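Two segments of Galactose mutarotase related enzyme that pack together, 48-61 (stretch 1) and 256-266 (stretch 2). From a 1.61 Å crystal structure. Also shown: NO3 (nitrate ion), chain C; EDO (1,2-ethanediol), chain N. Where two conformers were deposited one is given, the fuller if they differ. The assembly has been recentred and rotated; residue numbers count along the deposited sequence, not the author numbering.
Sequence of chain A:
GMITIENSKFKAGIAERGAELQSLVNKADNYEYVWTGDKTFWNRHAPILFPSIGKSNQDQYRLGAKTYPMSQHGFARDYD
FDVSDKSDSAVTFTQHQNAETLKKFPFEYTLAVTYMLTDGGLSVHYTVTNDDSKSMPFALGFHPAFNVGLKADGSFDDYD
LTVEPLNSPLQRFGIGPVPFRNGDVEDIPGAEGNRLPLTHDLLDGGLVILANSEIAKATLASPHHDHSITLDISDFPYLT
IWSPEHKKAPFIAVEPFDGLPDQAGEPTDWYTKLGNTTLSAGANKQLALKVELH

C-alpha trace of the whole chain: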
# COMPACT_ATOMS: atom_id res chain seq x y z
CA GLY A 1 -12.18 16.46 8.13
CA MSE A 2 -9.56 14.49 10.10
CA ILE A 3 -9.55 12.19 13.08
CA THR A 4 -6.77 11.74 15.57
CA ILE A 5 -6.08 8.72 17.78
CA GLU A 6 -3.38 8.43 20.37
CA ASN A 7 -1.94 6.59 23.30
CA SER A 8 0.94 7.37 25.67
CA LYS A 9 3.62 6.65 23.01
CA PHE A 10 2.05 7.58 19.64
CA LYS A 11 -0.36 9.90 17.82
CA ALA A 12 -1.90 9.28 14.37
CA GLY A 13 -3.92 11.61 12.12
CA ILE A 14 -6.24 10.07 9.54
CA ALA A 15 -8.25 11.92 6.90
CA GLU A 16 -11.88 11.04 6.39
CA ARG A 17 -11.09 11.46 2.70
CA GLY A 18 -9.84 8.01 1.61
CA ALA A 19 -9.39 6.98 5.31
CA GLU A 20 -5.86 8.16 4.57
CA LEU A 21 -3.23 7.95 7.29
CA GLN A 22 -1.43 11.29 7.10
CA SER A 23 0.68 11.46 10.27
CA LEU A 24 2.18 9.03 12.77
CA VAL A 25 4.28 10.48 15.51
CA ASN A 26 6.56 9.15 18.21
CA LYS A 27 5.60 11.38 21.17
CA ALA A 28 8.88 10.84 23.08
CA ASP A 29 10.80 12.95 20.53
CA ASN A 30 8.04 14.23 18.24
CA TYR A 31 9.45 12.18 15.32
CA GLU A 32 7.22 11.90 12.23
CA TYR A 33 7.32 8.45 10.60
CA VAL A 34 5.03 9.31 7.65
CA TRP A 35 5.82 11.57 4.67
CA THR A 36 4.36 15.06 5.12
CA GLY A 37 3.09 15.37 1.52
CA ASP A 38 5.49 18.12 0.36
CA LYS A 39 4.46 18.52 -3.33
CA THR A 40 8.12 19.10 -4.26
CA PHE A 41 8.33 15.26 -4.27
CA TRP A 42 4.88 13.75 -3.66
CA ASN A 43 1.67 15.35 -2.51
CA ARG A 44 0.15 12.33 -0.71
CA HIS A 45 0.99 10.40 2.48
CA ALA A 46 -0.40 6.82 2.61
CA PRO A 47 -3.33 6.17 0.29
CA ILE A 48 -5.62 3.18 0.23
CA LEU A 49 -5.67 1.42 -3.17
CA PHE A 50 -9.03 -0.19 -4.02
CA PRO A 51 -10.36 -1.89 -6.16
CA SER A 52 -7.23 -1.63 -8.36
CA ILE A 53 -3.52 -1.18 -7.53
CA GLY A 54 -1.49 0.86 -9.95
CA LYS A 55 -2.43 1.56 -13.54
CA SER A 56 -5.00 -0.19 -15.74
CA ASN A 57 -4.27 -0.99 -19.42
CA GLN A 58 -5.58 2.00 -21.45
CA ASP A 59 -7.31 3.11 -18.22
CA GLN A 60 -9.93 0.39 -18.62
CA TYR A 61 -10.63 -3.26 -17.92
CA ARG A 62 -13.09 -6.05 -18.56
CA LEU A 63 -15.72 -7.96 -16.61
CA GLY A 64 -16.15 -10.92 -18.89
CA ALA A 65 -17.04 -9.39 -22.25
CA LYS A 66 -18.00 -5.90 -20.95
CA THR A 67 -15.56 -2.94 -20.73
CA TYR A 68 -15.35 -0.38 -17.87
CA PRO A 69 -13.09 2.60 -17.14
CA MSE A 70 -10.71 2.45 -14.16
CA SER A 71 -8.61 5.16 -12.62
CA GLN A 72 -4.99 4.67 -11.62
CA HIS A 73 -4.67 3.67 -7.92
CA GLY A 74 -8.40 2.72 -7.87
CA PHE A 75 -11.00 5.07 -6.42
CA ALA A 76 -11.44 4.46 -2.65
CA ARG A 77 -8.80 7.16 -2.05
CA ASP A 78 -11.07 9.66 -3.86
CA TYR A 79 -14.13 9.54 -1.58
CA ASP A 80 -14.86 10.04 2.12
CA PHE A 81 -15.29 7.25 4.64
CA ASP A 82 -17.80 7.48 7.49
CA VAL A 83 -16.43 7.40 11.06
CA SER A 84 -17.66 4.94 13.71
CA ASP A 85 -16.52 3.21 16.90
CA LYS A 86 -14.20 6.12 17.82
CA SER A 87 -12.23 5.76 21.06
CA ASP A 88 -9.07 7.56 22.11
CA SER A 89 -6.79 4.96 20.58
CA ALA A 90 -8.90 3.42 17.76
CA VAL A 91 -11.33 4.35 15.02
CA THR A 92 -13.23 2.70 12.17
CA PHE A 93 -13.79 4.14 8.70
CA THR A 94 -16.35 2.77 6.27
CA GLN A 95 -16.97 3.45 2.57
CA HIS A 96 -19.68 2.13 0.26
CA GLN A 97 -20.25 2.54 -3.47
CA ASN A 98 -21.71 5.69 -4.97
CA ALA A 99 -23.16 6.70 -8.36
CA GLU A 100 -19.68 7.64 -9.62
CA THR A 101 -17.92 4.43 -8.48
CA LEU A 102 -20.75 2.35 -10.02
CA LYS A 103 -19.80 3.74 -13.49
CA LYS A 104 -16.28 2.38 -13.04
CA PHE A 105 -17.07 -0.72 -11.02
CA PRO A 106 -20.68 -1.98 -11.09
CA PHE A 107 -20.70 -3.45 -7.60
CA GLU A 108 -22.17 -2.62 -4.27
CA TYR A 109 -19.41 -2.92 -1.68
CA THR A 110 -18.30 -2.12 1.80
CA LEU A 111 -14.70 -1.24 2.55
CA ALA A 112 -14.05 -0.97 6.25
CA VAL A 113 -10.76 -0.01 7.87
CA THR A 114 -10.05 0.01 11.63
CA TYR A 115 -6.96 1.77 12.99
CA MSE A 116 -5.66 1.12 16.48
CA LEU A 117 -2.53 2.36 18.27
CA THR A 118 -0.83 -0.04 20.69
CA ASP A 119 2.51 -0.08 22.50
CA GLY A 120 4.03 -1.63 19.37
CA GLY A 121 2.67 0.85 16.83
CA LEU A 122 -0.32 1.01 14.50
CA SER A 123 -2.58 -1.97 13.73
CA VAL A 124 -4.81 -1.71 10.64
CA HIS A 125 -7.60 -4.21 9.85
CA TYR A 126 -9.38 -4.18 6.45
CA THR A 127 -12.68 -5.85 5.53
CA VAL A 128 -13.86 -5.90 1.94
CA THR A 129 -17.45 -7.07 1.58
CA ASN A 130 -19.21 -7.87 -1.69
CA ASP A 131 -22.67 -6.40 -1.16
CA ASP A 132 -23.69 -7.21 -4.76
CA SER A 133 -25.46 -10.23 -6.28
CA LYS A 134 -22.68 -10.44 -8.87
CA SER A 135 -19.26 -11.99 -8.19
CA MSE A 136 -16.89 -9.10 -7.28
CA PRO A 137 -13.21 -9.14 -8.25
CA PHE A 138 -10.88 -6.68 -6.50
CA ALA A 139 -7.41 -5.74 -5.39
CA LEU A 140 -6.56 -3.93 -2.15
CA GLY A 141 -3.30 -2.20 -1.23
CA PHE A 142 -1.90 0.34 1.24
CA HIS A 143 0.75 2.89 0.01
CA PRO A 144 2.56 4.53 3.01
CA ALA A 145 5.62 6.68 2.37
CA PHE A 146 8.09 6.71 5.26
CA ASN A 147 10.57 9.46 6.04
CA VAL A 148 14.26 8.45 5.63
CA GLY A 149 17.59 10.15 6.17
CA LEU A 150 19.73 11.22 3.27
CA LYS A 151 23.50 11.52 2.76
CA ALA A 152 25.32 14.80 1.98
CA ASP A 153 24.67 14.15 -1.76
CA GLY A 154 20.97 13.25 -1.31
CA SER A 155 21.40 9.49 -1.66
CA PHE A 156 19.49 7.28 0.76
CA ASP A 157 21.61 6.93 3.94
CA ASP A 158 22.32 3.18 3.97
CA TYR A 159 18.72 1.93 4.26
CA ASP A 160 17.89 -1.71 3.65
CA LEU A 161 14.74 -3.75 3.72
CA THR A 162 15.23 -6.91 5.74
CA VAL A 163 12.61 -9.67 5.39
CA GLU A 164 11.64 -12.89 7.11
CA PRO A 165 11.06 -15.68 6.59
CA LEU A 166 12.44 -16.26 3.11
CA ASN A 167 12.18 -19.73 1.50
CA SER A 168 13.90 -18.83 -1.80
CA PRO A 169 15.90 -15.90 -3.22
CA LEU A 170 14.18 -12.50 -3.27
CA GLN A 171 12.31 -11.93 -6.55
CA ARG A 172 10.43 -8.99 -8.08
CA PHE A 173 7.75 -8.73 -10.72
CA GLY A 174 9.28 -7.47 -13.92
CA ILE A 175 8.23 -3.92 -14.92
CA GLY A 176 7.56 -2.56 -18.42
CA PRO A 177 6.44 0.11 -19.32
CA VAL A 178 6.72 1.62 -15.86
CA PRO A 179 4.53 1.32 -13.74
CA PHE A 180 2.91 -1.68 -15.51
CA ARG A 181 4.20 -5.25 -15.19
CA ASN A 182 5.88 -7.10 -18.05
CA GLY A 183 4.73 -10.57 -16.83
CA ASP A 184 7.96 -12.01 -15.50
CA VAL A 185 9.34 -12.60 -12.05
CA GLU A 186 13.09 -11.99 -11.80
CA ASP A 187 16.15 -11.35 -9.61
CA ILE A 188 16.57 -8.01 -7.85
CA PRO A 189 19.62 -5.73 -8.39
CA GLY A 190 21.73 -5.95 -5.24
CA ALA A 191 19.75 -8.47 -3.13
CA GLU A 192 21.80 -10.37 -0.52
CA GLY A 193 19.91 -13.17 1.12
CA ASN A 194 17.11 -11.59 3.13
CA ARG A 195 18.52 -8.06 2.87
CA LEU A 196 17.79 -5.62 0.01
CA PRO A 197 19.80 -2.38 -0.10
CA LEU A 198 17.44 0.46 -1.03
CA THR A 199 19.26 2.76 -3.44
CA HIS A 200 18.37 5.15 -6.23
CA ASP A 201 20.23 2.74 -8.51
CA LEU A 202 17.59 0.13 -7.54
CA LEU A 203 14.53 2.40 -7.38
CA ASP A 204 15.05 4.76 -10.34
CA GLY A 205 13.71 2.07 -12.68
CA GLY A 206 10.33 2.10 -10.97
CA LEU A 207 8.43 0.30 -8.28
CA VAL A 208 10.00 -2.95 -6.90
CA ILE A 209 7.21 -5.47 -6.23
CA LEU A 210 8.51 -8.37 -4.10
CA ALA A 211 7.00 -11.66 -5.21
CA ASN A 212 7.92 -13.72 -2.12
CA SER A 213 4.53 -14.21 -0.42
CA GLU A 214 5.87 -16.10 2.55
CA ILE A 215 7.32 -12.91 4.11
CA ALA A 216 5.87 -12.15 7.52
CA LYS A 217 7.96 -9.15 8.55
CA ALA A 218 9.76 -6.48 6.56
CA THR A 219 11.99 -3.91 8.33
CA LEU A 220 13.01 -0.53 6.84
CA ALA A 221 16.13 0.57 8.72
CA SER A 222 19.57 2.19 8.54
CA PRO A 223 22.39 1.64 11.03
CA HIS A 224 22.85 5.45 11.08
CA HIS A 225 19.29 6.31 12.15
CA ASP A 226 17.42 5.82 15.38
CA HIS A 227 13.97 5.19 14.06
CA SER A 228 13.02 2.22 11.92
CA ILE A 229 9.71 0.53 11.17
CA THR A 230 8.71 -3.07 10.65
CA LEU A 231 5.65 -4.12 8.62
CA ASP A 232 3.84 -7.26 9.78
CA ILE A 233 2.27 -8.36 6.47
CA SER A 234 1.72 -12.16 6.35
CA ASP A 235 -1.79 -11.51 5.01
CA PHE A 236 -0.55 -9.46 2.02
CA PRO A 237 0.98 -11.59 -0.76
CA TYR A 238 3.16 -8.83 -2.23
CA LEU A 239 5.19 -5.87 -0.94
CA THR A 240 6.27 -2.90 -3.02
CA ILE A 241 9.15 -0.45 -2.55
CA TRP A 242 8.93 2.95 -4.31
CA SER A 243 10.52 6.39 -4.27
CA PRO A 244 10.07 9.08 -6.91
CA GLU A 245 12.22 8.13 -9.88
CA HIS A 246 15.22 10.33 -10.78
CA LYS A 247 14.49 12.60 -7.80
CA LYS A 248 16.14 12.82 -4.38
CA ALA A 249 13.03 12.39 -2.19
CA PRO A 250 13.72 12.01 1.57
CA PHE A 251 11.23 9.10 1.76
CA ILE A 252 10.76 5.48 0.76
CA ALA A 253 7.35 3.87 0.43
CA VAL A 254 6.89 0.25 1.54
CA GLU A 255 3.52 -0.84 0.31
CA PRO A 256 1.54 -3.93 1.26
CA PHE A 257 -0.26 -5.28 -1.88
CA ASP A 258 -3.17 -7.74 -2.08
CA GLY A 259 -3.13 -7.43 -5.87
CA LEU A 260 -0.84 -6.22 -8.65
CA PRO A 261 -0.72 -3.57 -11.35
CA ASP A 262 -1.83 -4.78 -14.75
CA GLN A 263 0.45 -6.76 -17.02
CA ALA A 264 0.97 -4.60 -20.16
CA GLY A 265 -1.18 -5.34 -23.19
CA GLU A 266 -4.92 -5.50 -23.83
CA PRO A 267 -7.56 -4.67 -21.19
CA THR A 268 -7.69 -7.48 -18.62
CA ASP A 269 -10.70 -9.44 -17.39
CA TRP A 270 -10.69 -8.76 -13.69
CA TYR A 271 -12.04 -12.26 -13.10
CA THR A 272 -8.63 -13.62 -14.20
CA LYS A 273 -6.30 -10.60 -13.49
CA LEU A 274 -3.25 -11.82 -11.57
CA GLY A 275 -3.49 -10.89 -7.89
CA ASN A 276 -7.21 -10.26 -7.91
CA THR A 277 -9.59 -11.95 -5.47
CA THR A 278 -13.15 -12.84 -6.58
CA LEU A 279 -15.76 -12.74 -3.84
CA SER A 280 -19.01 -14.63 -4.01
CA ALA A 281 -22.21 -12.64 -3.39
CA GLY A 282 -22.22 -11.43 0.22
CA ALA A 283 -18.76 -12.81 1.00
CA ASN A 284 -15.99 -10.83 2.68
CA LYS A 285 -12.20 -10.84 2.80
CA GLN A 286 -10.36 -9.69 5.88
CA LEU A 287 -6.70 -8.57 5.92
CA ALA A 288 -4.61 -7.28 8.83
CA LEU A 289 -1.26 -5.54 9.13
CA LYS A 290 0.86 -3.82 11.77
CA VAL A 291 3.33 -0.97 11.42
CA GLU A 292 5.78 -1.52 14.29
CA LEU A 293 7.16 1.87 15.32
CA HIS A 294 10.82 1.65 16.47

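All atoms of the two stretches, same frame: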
# COMPACT_ATOMS: atom_id res chain seq x y z
N ILE A 48 -5.03 4.49 0.43
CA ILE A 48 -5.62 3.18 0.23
C ILE A 48 -5.88 2.99 -1.25
O ILE A 48 -6.35 3.93 -1.93
CB ILE A 48 -6.93 3.02 1.05
CG1 ILE A 48 -6.61 3.05 2.54
CG2 ILE A 48 -7.64 1.67 0.67
CD1 ILE A 48 -7.86 3.09 3.49
N LEU A 49 -5.57 1.79 -1.74
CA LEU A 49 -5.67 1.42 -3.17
C LEU A 49 -6.77 0.37 -3.30
O LEU A 49 -6.59 -0.76 -2.89
CB LEU A 49 -4.33 0.88 -3.67
CG LEU A 49 -3.06 1.66 -3.33
CD1 LEU A 49 -1.84 0.88 -3.86
CD2 LEU A 49 -3.09 3.07 -3.88
N PHE A 50 -7.92 0.76 -3.83
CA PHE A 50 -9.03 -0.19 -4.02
C PHE A 50 -9.96 0.39 -5.08
O PHE A 50 -10.18 1.57 -5.07
CB PHE A 50 -9.84 -0.36 -2.72
CG PHE A 50 -11.12 -1.17 -2.87
CD1 PHE A 50 -11.09 -2.56 -2.71
CD2 PHE A 50 -12.35 -0.55 -3.15
CE1 PHE A 50 -12.23 -3.32 -2.82
CE2 PHE A 50 -13.52 -1.32 -3.24
CZ PHE A 50 -13.46 -2.71 -3.08
N PRO A 51 -10.50 -0.45 -5.97
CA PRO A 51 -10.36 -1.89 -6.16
C PRO A 51 -9.24 -2.30 -7.13
O PRO A 51 -9.21 -3.45 -7.58
CB PRO A 51 -11.74 -2.30 -6.68
CG PRO A 51 -12.15 -1.15 -7.50
CD PRO A 51 -11.59 0.09 -6.81
N SER A 52 -8.38 -1.36 -7.50
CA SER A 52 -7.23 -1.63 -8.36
C SER A 52 -5.97 -1.03 -7.69
O SER A 52 -6.05 -0.01 -7.02
CB SER A 52 -7.47 -0.96 -9.70
OG SER A 52 -6.54 -1.33 -10.68
N ILE A 53 -4.84 -1.67 -7.91
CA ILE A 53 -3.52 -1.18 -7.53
C ILE A 53 -2.81 -0.75 -8.79
O ILE A 53 -2.78 -1.46 -9.79
CB ILE A 53 -2.76 -2.31 -6.80
CG1 ILE A 53 -3.39 -2.58 -5.43
CG2 ILE A 53 -1.24 -1.95 -6.66
CD1 ILE A 53 -2.88 -3.95 -4.82
N GLY A 54 -2.23 0.44 -8.79
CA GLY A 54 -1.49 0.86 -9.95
C GLY A 54 -2.35 1.23 -11.13
O GLY A 54 -3.52 1.58 -10.98
N LYS A 55 -1.76 1.13 -12.32
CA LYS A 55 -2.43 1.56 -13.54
C LYS A 55 -3.16 0.38 -14.20
O LYS A 55 -2.76 -0.75 -14.04
CB LYS A 55 -1.43 2.17 -14.55
CG LYS A 55 -1.04 3.64 -14.32
CD LYS A 55 -0.17 4.13 -15.49
CE LYS A 55 0.24 5.58 -15.37
NZ LYS A 55 1.29 5.97 -16.42
N SER A 56 -4.21 0.71 -14.93
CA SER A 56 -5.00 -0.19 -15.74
C SER A 56 -4.67 0.03 -17.23
O SER A 56 -4.48 1.18 -17.66
CB SER A 56 -6.51 0.02 -15.52
OG SER A 56 -6.91 -0.45 -14.26
N ASN A 57 -4.62 -1.06 -18.00
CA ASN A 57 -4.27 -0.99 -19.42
C ASN A 57 -5.27 -0.07 -20.12
O ASN A 57 -6.49 -0.31 -20.08
CB ASN A 57 -4.31 -2.38 -20.05
CG ASN A 57 -3.16 -3.27 -19.62
OD1 ASN A 57 -2.04 -2.79 -19.40
ND2 ASN A 57 -3.41 -4.58 -19.52
N GLN A 58 -4.75 1.01 -20.74
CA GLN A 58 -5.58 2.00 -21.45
C GLN A 58 -6.72 2.52 -20.57
O GLN A 58 -7.82 2.78 -21.08
CB GLN A 58 -6.14 1.42 -22.74
CG GLN A 58 -5.01 0.98 -23.71
CD GLN A 58 -4.64 -0.48 -23.54
OE1 GLN A 58 -5.53 -1.33 -23.67
NE2 GLN A 58 -3.35 -0.79 -23.24
N ASP A 59 -6.40 2.63 -19.29
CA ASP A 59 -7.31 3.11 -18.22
C ASP A 59 -8.68 2.45 -18.28
O ASP A 59 -9.73 3.09 -18.05
CB ASP A 59 -7.38 4.64 -18.25
CG ASP A 59 -6.02 5.30 -17.92
OD1 ASP A 59 -5.30 4.90 -16.97
OD2 ASP A 59 -5.69 6.28 -18.57
N GLN A 60 -8.68 1.16 -18.55
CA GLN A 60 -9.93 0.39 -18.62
C GLN A 60 -9.64 -1.07 -18.30
O GLN A 60 -8.47 -1.48 -18.10
CB GLN A 60 -10.60 0.54 -20.01
CG GLN A 60 -9.79 -0.07 -21.14
CD GLN A 60 -10.29 0.35 -22.53
OE1 GLN A 60 -10.96 -0.43 -23.20
NE2 GLN A 60 -9.92 1.53 -22.97
N TYR A 61 -10.71 -1.84 -18.18
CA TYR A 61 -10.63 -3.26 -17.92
C TYR A 61 -11.90 -3.95 -18.35
O TYR A 61 -12.85 -3.31 -18.79
CB TYR A 61 -10.38 -3.50 -16.45
CG TYR A 61 -11.56 -3.22 -15.54
CD1 TYR A 61 -11.93 -1.93 -15.25
CD2 TYR A 61 -12.31 -4.24 -14.98
CE1 TYR A 61 -13.02 -1.63 -14.41
CE2 TYR A 61 -13.40 -3.96 -14.12
CZ TYR A 61 -13.75 -2.67 -13.85
OH TYR A 61 -14.83 -2.36 -13.04
N PRO A 256 2.15 -2.61 1.29
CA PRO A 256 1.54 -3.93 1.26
C PRO A 256 0.50 -4.02 0.13
O PRO A 256 -0.39 -3.18 0.07
CB PRO A 256 0.90 -4.05 2.65
CG PRO A 256 1.67 -3.11 3.54
CD PRO A 256 1.97 -1.95 2.61
N PHE A 257 0.62 -5.06 -0.70
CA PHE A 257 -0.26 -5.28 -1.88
C PHE A 257 -0.99 -6.62 -1.77
O PHE A 257 -0.35 -7.70 -1.72
CB PHE A 257 0.53 -5.34 -3.20
CG PHE A 257 0.91 -3.99 -3.84
CD1 PHE A 257 0.79 -2.77 -3.21
CD2 PHE A 257 1.45 -4.00 -5.11
CE1 PHE A 257 1.19 -1.59 -3.84
CE2 PHE A 257 1.83 -2.84 -5.73
CZ PHE A 257 1.71 -1.64 -5.12
N ASP A 258 -2.33 -6.56 -1.78
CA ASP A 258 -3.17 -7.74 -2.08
C ASP A 258 -3.74 -7.60 -3.50
O ASP A 258 -4.92 -7.43 -3.69
CB ASP A 258 -4.28 -7.89 -1.03
CG ASP A 258 -5.07 -9.18 -1.18
OD1 ASP A 258 -4.54 -10.16 -1.78
OD2 ASP A 258 -6.23 -9.21 -0.68
N GLY A 259 -2.83 -7.65 -4.47
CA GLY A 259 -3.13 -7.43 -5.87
C GLY A 259 -1.88 -6.88 -6.53
O GLY A 259 -0.82 -6.78 -5.91
N LEU A 260 -1.98 -6.64 -7.83
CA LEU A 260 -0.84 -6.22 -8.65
C LEU A 260 -1.29 -5.28 -9.74
O LEU A 260 -2.42 -5.39 -10.25
CB LEU A 260 -0.22 -7.43 -9.31
CG LEU A 260 0.49 -8.49 -8.45
CD1 LEU A 260 0.81 -9.72 -9.23
CD2 LEU A 260 1.72 -7.84 -7.83
N PRO A 261 -0.41 -4.34 -10.15
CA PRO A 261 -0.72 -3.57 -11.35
C PRO A 261 -0.94 -4.48 -12.54
O PRO A 261 -0.47 -5.61 -12.57
CB PRO A 261 0.57 -2.76 -11.58
CG PRO A 261 1.29 -2.79 -10.21
CD PRO A 261 0.94 -4.07 -9.62
N ASP A 262 -1.62 -3.99 -13.58
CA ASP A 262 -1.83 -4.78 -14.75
C ASP A 262 -0.51 -5.17 -15.43
O ASP A 262 0.49 -4.44 -15.42
CB ASP A 262 -2.63 -3.99 -15.78
CG ASP A 262 -4.13 -4.32 -15.80
OD1 ASP A 262 -4.55 -5.43 -15.38
OD2 ASP A 262 -4.88 -3.45 -16.30
N GLN A 263 -0.55 -6.35 -16.03
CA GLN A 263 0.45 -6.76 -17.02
C GLN A 263 0.13 -6.05 -18.33
O GLN A 263 -0.99 -6.09 -18.80
CB GLN A 263 0.43 -8.27 -17.24
CG GLN A 263 1.41 -8.67 -18.33
CD GLN A 263 1.70 -10.16 -18.43
OE1 GLN A 263 1.33 -10.97 -17.55
NE2 GLN A 263 2.37 -10.55 -19.53
N ALA A 264 1.13 -5.39 -18.92
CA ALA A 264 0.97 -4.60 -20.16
C ALA A 264 0.31 -5.39 -21.28
O ALA A 264 0.57 -6.57 -21.49
CB ALA A 264 2.33 -4.10 -20.64
N GLY A 265 -0.54 -4.73 -22.05
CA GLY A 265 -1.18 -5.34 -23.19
C GLY A 265 -2.63 -4.90 -23.29
O GLY A 265 -2.97 -3.77 -22.91
N GLU A 266 -3.51 -5.82 -23.67
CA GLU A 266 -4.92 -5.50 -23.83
C GLU A 266 -5.64 -5.40 -22.48
O GLU A 266 -5.13 -5.89 -21.46
CB GLU A 266 -5.59 -6.55 -24.74
CG GLU A 266 -5.64 -7.92 -24.10
CD GLU A 266 -6.25 -8.95 -25.01
OE1 GLU A 266 -5.74 -9.15 -26.15
OE2 GLU A 266 -7.24 -9.56 -24.56
N NO3 C . -0.28 2.38 -6.78
O1 NO3 C . -1.63 2.50 -7.03
O2 NO3 C . 0.38 1.17 -6.73
O3 NO3 C . 0.48 3.51 -6.65
C1 EDO N . -4.16 -13.63 -1.24
O1 EDO N . -4.60 -12.95 -2.43
C2 EDO N . -5.37 -14.10 -0.46
O2 EDO N . -5.86 -13.04 0.35
O HOH W 1 -4.01 -2.32 -12.03
O HOH W 2 -4.76 -4.22 -9.22
O HOH W 3 -6.86 -3.13 -14.44
O HOH W 4 -6.97 -3.75 -17.93

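The two stretches lie far apart in sequence, yet they run side by side and bury 561 Å² between them. The contact has an apolar end around I53 and a polar end around N57. The CA atoms of G54 and P261 are 4.7 Å apart, a close approach of the two backbones.

I53 is the main bump at the apolar end. Its CB points toward stretch 2. Its side chain fills the space between the F257 ring and the G259 backbone. I53 CG2 sits over one face of the F257 ring, 3.5 Å from the centroid and 20° off the normal, so its C-H groups meet the pi cloud. I53 CD1 lies 3.5 Å from G259 C. G259 leaves the room for it: an ideal CB there would stand 3.2 Å from I53 CD1. L49 CD1 also touches the ring, 3.9 Å from F257 CE1. A nitrate ion, probably from the crystallisation liquor, takes a hydrogen bond from G54 N to its O1 at 2.8 Å.

G54 forms a second hollow. An ideal CB on it would clash with P261 CB at 3.0 Å, and its positive phi also favours glycine. Beside it, P261 CA makes a C-H...O contact with I53 O at 3.3 Å. D262 N gives a weak hydrogen bond to K55 O at 3.5 Å. Water 1 fills the gap here, donating to S52 OG and accepting weakly from D262 N.

At the polar end, N57 points into the bend formed by residues 263-266. N57 ND2 donates to Q263 O at 2.9 Å and, weakly, to E266 O at 2.9 Å. Q58 NE2 donates to G265 O at 3.0 Å. D262 reaches back the other way: N57 N donates to D262 OD2 at 2.9 Å. Waters 3 and 4 also donate to that carboxylate oxygen, linking it to S56 OG and Q60 O.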